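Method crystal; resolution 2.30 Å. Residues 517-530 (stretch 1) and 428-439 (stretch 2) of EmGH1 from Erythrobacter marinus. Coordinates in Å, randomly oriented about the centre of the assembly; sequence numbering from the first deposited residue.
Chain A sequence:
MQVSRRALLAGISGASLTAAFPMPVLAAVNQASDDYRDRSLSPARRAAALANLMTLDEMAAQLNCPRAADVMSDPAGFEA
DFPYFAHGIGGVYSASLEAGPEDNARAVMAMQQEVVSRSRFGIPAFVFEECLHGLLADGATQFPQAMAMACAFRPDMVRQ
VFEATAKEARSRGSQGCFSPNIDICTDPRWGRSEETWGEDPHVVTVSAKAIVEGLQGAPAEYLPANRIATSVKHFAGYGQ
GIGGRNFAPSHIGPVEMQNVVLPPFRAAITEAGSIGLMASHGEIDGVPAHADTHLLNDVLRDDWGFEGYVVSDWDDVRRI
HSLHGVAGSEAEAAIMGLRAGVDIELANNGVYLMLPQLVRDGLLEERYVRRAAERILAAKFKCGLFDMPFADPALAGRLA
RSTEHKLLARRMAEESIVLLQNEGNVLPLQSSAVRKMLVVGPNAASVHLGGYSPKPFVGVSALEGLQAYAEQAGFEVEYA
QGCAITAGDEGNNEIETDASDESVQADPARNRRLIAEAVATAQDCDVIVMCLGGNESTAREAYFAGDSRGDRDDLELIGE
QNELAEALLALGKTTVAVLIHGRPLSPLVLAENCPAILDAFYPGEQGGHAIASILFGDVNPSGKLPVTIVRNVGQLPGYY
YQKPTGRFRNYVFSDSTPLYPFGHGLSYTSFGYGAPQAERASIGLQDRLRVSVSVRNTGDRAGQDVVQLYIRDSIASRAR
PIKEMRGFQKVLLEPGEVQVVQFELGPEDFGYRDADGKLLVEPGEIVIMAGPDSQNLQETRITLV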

ATOM      1  N   GLU A 517      10.152  22.182  34.031  1.00 33.30           N
ATOM      2  CA  GLU A 517      11.383  22.031  34.803  1.00 33.29           C
ATOM      3  C   GLU A 517      12.619  22.142  33.920  1.00 37.60           C
ATOM      4  O   GLU A 517      13.626  22.742  34.320  1.00 38.12           O
ATOM      5  CB  GLU A 517      11.385  20.698  35.551  1.00 33.15           C
ATOM      6  CG  GLU A 517      10.551  20.702  36.822  1.00 39.11           C
ATOM      7  CD  GLU A 517      10.413  19.320  37.440  1.00 44.66           C
ATOM      8  OE1 GLU A 517       9.390  19.075  38.124  1.00 44.53           O
ATOM      9  OE2 GLU A 517      11.326  18.480  37.239  1.00 41.64           O
ATOM     10  N   ALA A 518      12.573  21.564  32.716  1.00 33.32           N
ATOM     11  CA  ALA A 518      13.733  21.645  31.838  1.00 29.20           C
ATOM     12  C   ALA A 518      13.927  23.064  31.325  1.00 27.37           C
ATOM     13  O   ALA A 518      15.065  23.513  31.150  1.00 35.15           O
ATOM     14  CB  ALA A 518      13.590  20.664  30.670  1.00 30.31           C
ATOM     15  N   VAL A 519      12.825  23.771  31.056  1.00 28.85           N
ATOM     16  CA  VAL A 519      12.909  25.180  30.674  1.00 34.69           C
ATOM     17  C   VAL A 519      13.664  25.980  31.737  1.00 38.18           C
ATOM     18  O   VAL A 519      14.599  26.732  31.429  1.00 37.46           O
ATOM     19  CB  VAL A 519      11.500  25.752  30.437  1.00 39.59           C
ATOM     20  CG1 VAL A 519      11.556  27.276  30.359  1.00 32.42           C
ATOM     21  CG2 VAL A 519      10.876  25.160  29.168  1.00 31.89           C
ATOM     22  N   ALA A 520      13.278  25.815  33.008  1.00 36.76           N
ATOM     23  CA  ALA A 520      13.961  26.505  34.105  1.00 40.32           C
ATOM     24  C   ALA A 520      15.446  26.161  34.145  1.00 44.07           C
ATOM     25  O   ALA A 520      16.303  27.054  34.179  1.00 47.96           O
ATOM     26  CB  ALA A 520      13.297  26.154  35.435  1.00 31.23           C
ATOM     27  N   THR A 521      15.770  24.865  34.137  1.00 40.40           N
ATOM     28  CA  THR A 521      17.166  24.436  34.149  1.00 34.40           C
ATOM     29  C   THR A 521      17.959  25.016  32.981  1.00 41.68           C
ATOM     30  O   THR A 521      19.175  25.219  33.088  1.00 41.89           O
ATOM     31  CB  THR A 521      17.220  22.907  34.124  1.00 39.24           C
ATOM     32  OG1 THR A 521      16.358  22.387  35.145  1.00 37.73           O
ATOM     33  CG2 THR A 521      18.636  22.396  34.329  1.00 33.07           C
ATOM     34  N   ALA A 522      17.296  25.290  31.860  1.00 39.22           N
ATOM     35  CA  ALA A 522      17.995  25.732  30.659  1.00 47.72           C
ATOM     36  C   ALA A 522      18.413  27.203  30.702  1.00 46.48           C
ATOM     37  O   ALA A 522      19.267  27.609  29.899  1.00 34.73           O
ATOM     38  CB  ALA A 522      17.115  25.472  29.429  1.00 36.90           C
ATOM     39  N   GLN A 523      17.857  27.995  31.629  1.00 50.73           N
ATOM     40  CA  GLN A 523      18.071  29.441  31.613  1.00 44.70           C
ATOM     41  C   GLN A 523      19.544  29.798  31.765  1.00 42.61           C
ATOM     42  O   GLN A 523      20.019  30.761  31.158  1.00 48.85           O
ATOM     43  CB  GLN A 523      17.245  30.104  32.711  1.00 43.38           C
ATOM     44  CG  GLN A 523      15.754  29.815  32.628  1.00 43.58           C
ATOM     45  CD  GLN A 523      15.088  30.459  31.419  1.00 57.73           C
ATOM     46  OE1 GLN A 523      15.687  31.291  30.723  1.00 55.56           O
ATOM     47  NE2 GLN A 523      13.842  30.061  31.151  1.00 44.00           N
ATOM     48  N   ASP A 524      20.288  29.030  32.555  1.00 40.58           N
ATOM     49  CA  ASP A 524      21.702  29.302  32.787  1.00 50.80           C
ATOM     50  C   ASP A 524      22.626  28.537  31.842  1.00 46.70           C
ATOM     51  O   ASP A 524      23.851  28.645  31.971  1.00 47.10           O
ATOM     52  CB  ASP A 524      22.067  28.996  34.247  1.00 59.39           C
ATOM     53  CG  ASP A 524      21.429  27.714  34.755  1.00 66.78           C
ATOM     54  OD1 ASP A 524      22.036  26.633  34.605  1.00 65.98           O
ATOM     55  OD2 ASP A 524      20.302  27.789  35.294  1.00 71.95           O
ATOM     56  N   CYS A 525      22.078  27.794  30.885  1.00 43.23           N
ATOM     57  CA  CYS A 525      22.885  27.003  29.967  1.00 37.48           C
ATOM     58  C   CYS A 525      23.032  27.733  28.638  1.00 36.28           C
ATOM     59  O   CYS A 525      22.051  28.258  28.102  1.00 36.88           O
ATOM     60  CB  CYS A 525      22.258  25.629  29.757  1.00 41.38           C
ATOM     61  SG  CYS A 525      22.042  24.691  31.305  1.00 39.50           S
ATOM     62  N   ASP A 526      24.260  27.777  28.116  1.00 35.76           N
ATOM     63  CA  ASP A 526      24.493  28.392  26.816  1.00 38.99           C
ATOM     64  C   ASP A 526      24.284  27.435  25.646  1.00 41.87           C
ATOM     65  O   ASP A 526      24.105  27.903  24.518  1.00 41.26           O
ATOM     66  CB  ASP A 526      25.909  28.980  26.734  1.00 31.88           C
ATOM     67  CG  ASP A 526      26.943  28.103  27.384  1.00 38.37           C
ATOM     68  OD1 ASP A 526      26.688  27.667  28.522  1.00 46.16           O
ATOM     69  OD2 ASP A 526      28.009  27.859  26.770  1.00 39.52           O
ATOM     70  N   VAL A 527      24.295  26.121  25.880  1.00 41.53           N
ATOM     71  CA  VAL A 527      24.050  25.112  24.851  1.00 37.65           C
ATOM     72  C   VAL A 527      23.007  24.123  25.362  1.00 41.46           C
ATOM     73  O   VAL A 527      23.093  23.658  26.507  1.00 35.29           O
ATOM     74  CB  VAL A 527      25.341  24.369  24.463  1.00 39.89           C
ATOM     75  CG1 VAL A 527      25.034  23.245  23.484  1.00 35.46           C
ATOM     76  CG2 VAL A 527      26.348  25.329  23.884  1.00 34.25           C
ATOM     77  N   ILE A 528      22.024  23.804  24.517  1.00 33.85           N
ATOM     78  CA  ILE A 528      21.000  22.801  24.801  1.00 31.05           C
ATOM     79  C   ILE A 528      21.119  21.693  23.758  1.00 39.08           C
ATOM     80  O   ILE A 528      21.110  21.970  22.552  1.00 33.84           O
ATOM     81  CB  ILE A 528      19.587  23.409  24.770  1.00 40.86           C
ATOM     82  CG1 ILE A 528      19.468  24.585  25.736  1.00 34.37           C
ATOM     83  CG2 ILE A 528      18.530  22.355  25.071  1.00 26.25           C
ATOM     84  CD1 ILE A 528      18.133  25.264  25.629  1.00 22.07           C
ATOM     85  N   VAL A 529      21.233  20.447  24.213  1.00 38.71           N
ATOM     86  CA  VAL A 529      21.320  19.288  23.322  1.00 29.93           C
ATOM     87  C   VAL A 529      20.121  18.404  23.613  1.00 34.59           C
ATOM     88  O   VAL A 529      20.048  17.785  24.684  1.00 28.30           O
ATOM     89  CB  VAL A 529      22.625  18.505  23.495  1.00 26.62           C
ATOM     90  CG1 VAL A 529      22.549  17.221  22.705  1.00 34.26           C
ATOM     91  CG2 VAL A 529      23.818  19.328  23.047  1.00 28.68           C
ATOM     92  N   MET A 530      19.180  18.341  22.665  1.00 26.37           N
ATOM     93  CA  MET A 530      17.942  17.591  22.843  1.00 23.73           C
ATOM     94  C   MET A 530      18.092  16.187  22.259  1.00 28.95           C
ATOM     95  O   MET A 530      18.458  16.028  21.086  1.00 26.32           O
ATOM     96  CB  MET A 530      16.779  18.326  22.185  1.00 23.77           C
ATOM     97  CG  MET A 530      16.824  19.831  22.427  1.00 26.84           C
ATOM     98  SD  MET A 530      15.325  20.674  21.918  1.00 32.46           S
ATOM     99  CE  MET A 530      15.505  20.662  20.126  1.00 26.98           C
TER
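Stretch 2 428-439: PLQSSAVRKMLV

Stretch 2 enters as an irregular segment, with a cis peptide bond before Pro-428, and becomes a strand at Lys-436 to Val-439. This strand runs parallel to strand Val-527 to Met-530, the axes 4.7 Å apart at closest approach and crossing at -19°. It is nearly antiparallel (168°) to the helix that includes Glu-517 to Thr-521, at 9.6 Å. The register pairs Val-527 with Met-437, Ile-528 with Leu-438 and Val-529 with Val-439, with CA-CA distances of 4.7, 4.8 and 5.0 Å. Leu-438 supplies both strong backbone hydrogen bonds: its N donates to Val-527 O (2.8 Å, 156°), and its O accepts from Val-529 N (2.8 Å, 171°).

Ahead of the ladder, the Asp-526 carboxylate receives two backbone NH groups, Arg-435 N to OD2 at 3.0 Å and Lys-436 N to OD1 at 2.8 Å, while Asp-526 N gives Lys-436 O only a weak hydrogen bond (3.0 Å, 128°). The extended Lys-436 side chain reaches Asp-524 in a salt bridge, NZ to OD1, whose 2.3 Å is very short.

Leu-438 and Ile-528 share the helix-facing side of the sheet; Leu-438 CD2 lies 3.6 Å from Ala-522 CB and 4.2 Å from Ile-528 CG2. On the other face, Val-527 CG1 meets Leu-429 CD1 at 3.9 Å, and Val-529 CG2 meets Met-437 SD at 4.0 Å.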

ATOM      1  N   PRO A 428      30.148  22.211  13.924  1.00 27.90           N
ATOM      2  CA  PRO A 428      30.413  21.699  15.271  1.00 25.20           C
ATOM      3  C   PRO A 428      30.435  22.774  16.359  1.00 36.52           C
ATOM      4  O   PRO A 428      30.907  23.890  16.133  1.00 37.16           O
ATOM      5  CB  PRO A 428      31.798  21.082  15.125  1.00 27.71           C
ATOM      6  CG  PRO A 428      32.452  21.917  14.082  1.00 27.73           C
ATOM      7  CD  PRO A 428      31.364  22.225  13.095  1.00 21.05           C
ATOM      8  N   LEU A 429      29.921  22.426  17.534  1.00 35.44           N
ATOM      9  CA  LEU A 429      30.203  23.183  18.739  1.00 31.94           C
ATOM     10  C   LEU A 429      31.715  23.296  18.960  1.00 37.79           C
ATOM     11  O   LEU A 429      32.503  22.471  18.491  1.00 38.60           O
ATOM     12  CB  LEU A 429      29.559  22.501  19.940  1.00 31.74           C
ATOM     13  CG  LEU A 429      28.094  22.102  19.795  1.00 36.17           C
ATOM     14  CD1 LEU A 429      27.605  21.465  21.087  1.00 31.07           C
ATOM     15  CD2 LEU A 429      27.248  23.305  19.430  1.00 23.97           C
ATOM     16  N   GLN A 430      32.126  24.338  19.677  1.00 35.87           N
ATOM     17  CA  GLN A 430      33.527  24.510  20.053  1.00 49.46           C
ATOM     18  C   GLN A 430      33.669  24.237  21.545  1.00 39.51           C
ATOM     19  O   GLN A 430      33.038  24.917  22.359  1.00 37.69           O
ATOM     20  CB  GLN A 430      34.028  25.909  19.696  1.00 51.56           C
ATOM     21  CG  GLN A 430      34.558  26.003  18.272  1.00 58.46           C
ATOM     22  CD  GLN A 430      34.581  27.425  17.740  1.00 80.88           C
ATOM     23  OE1 GLN A 430      33.867  28.302  18.240  1.00 75.84           O
ATOM     24  NE2 GLN A 430      35.395  27.660  16.709  1.00 67.53           N
ATOM     25  N   SER A 431      34.480  23.229  21.899  1.00 42.75           N
ATOM     26  CA  SER A 431      34.538  22.789  23.295  1.00 42.78           C
ATOM     27  C   SER A 431      35.058  23.894  24.208  1.00 52.71           C
ATOM     28  O   SER A 431      34.495  24.136  25.282  1.00 49.94           O
ATOM     29  CB  SER A 431      35.404  21.536  23.432  1.00 39.58           C
ATOM     30  OG  SER A 431      36.624  21.659  22.725  1.00 50.55           O
ATOM     31  N   SER A 432      36.117  24.592  23.788  1.00 44.58           N
ATOM     32  CA  SER A 432      36.659  25.666  24.611  1.00 53.53           C
ATOM     33  C   SER A 432      35.674  26.820  24.790  1.00 47.99           C
ATOM     34  O   SER A 432      35.798  27.577  25.759  1.00 56.23           O
ATOM     35  CB  SER A 432      37.970  26.174  24.008  1.00 41.75           C
ATOM     36  OG  SER A 432      37.747  26.756  22.739  1.00 48.67           O
ATOM     37  N   ALA A 433      34.684  26.954  23.910  1.00 47.03           N
ATOM     38  CA  ALA A 433      33.732  28.059  23.975  1.00 38.05           C
ATOM     39  C   ALA A 433      32.462  27.724  24.746  1.00 45.53           C
ATOM     40  O   ALA A 433      31.584  28.585  24.869  1.00 50.36           O
ATOM     41  CB  ALA A 433      33.356  28.512  22.563  1.00 43.65           C
ATOM     42  N   VAL A 434      32.330  26.510  25.256  1.00 40.81           N
ATOM     43  CA  VAL A 434      31.121  26.090  25.951  1.00 37.80           C
ATOM     44  C   VAL A 434      31.362  26.217  27.445  1.00 42.47           C
ATOM     45  O   VAL A 434      32.440  25.866  27.938  1.00 45.52           O
ATOM     46  CB  VAL A 434      30.739  24.645  25.566  1.00 47.83           C
ATOM     47  CG1 VAL A 434      29.562  24.150  26.404  1.00 32.83           C
ATOM     48  CG2 VAL A 434      30.419  24.551  24.076  1.00 40.66           C
ATOM     49  N   ARG A 435      30.368  26.725  28.171  1.00 43.70           N
ATOM     50  CA  ARG A 435      30.457  26.780  29.621  1.00 44.85           C
ATOM     51  C   ARG A 435      29.507  25.810  30.309  1.00 39.39           C
ATOM     52  O   ARG A 435      29.946  24.994  31.124  1.00 50.96           O
ATOM     53  CB  ARG A 435      30.208  28.213  30.130  1.00 46.92           C
ATOM     54  CG  ARG A 435      29.726  28.256  31.588  1.00 69.03           C
ATOM     55  CD  ARG A 435      29.703  29.666  32.204  1.00 72.65           C
ATOM     56  NE  ARG A 435      28.366  30.268  32.219  1.00 72.26           N
ATOM     57  CZ  ARG A 435      27.304  29.780  32.864  1.00 73.63           C
ATOM     58  NH1 ARG A 435      27.392  28.668  33.584  1.00 79.08           N
ATOM     59  NH2 ARG A 435      26.141  30.416  32.794  1.00 71.67           N
ATOM     60  N   LYS A 436      28.210  25.859  30.009  1.00 37.39           N
ATOM     61  CA  LYS A 436      27.240  25.003  30.692  1.00 43.19           C
ATOM     62  C   LYS A 436      26.237  24.462  29.681  1.00 47.77           C
ATOM     63  O   LYS A 436      25.408  25.214  29.159  1.00 42.86           O
ATOM     64  CB  LYS A 436      26.527  25.761  31.807  1.00 38.22           C
ATOM     65  CG  LYS A 436      25.773  24.860  32.765  1.00 40.90           C
ATOM     66  CD  LYS A 436      25.032  25.669  33.821  1.00 52.53           C
ATOM     67  CE  LYS A 436      24.549  24.779  34.955  1.00 59.05           C
ATOM     68  NZ  LYS A 436      23.067  24.591  34.946  1.00 62.93           N
ATOM     69  N   MET A 437      26.289  23.153  29.434  1.00 43.55           N
ATOM     70  CA  MET A 437      25.437  22.489  28.455  1.00 37.57           C
ATOM     71  C   MET A 437      24.342  21.696  29.153  1.00 34.99           C
ATOM     72  O   MET A 437      24.628  20.898  30.052  1.00 37.65           O
ATOM     73  CB  MET A 437      26.265  21.565  27.564  1.00 35.26           C
ATOM     74  CG  MET A 437      25.429  20.578  26.771  1.00 34.99           C
ATOM     75  SD  MET A 437      26.401  19.251  26.044  1.00 28.94           S
ATOM     76  CE  MET A 437      27.535  20.098  24.959  1.00 22.86           C
ATOM     77  N   LEU A 438      23.093  21.925  28.746  1.00 30.68           N
ATOM     78  CA  LEU A 438      21.964  21.116  29.193  1.00 32.90           C
ATOM     79  C   LEU A 438      21.764  19.951  28.227  1.00 37.36           C
ATOM     80  O   LEU A 438      21.574  20.168  27.026  1.00 35.12           O
ATOM     81  CB  LEU A 438      20.688  21.948  29.260  1.00 30.97           C
ATOM     82  CG  LEU A 438      19.398  21.141  29.454  1.00 33.04           C
ATOM     83  CD1 LEU A 438      19.347  20.511  30.843  1.00 34.88           C
ATOM     84  CD2 LEU A 438      18.167  21.988  29.201  1.00 26.78           C
ATOM     85  N   VAL A 439      21.821  18.727  28.747  1.00 35.26           N
ATOM     86  CA  VAL A 439      21.497  17.520  27.991  1.00 31.76           C
ATOM     87  C   VAL A 439      20.128  17.054  28.461  1.00 31.09           C
ATOM     88  O   VAL A 439      19.961  16.700  29.633  1.00 35.50           O
ATOM     89  CB  VAL A 439      22.563  16.429  28.188  1.00 35.70           C
ATOM     90  CG1 VAL A 439      22.216  15.178  27.390  1.00 35.06           C
ATOM     91  CG2 VAL A 439      23.929  16.949  27.768  1.00 27.94           C
TER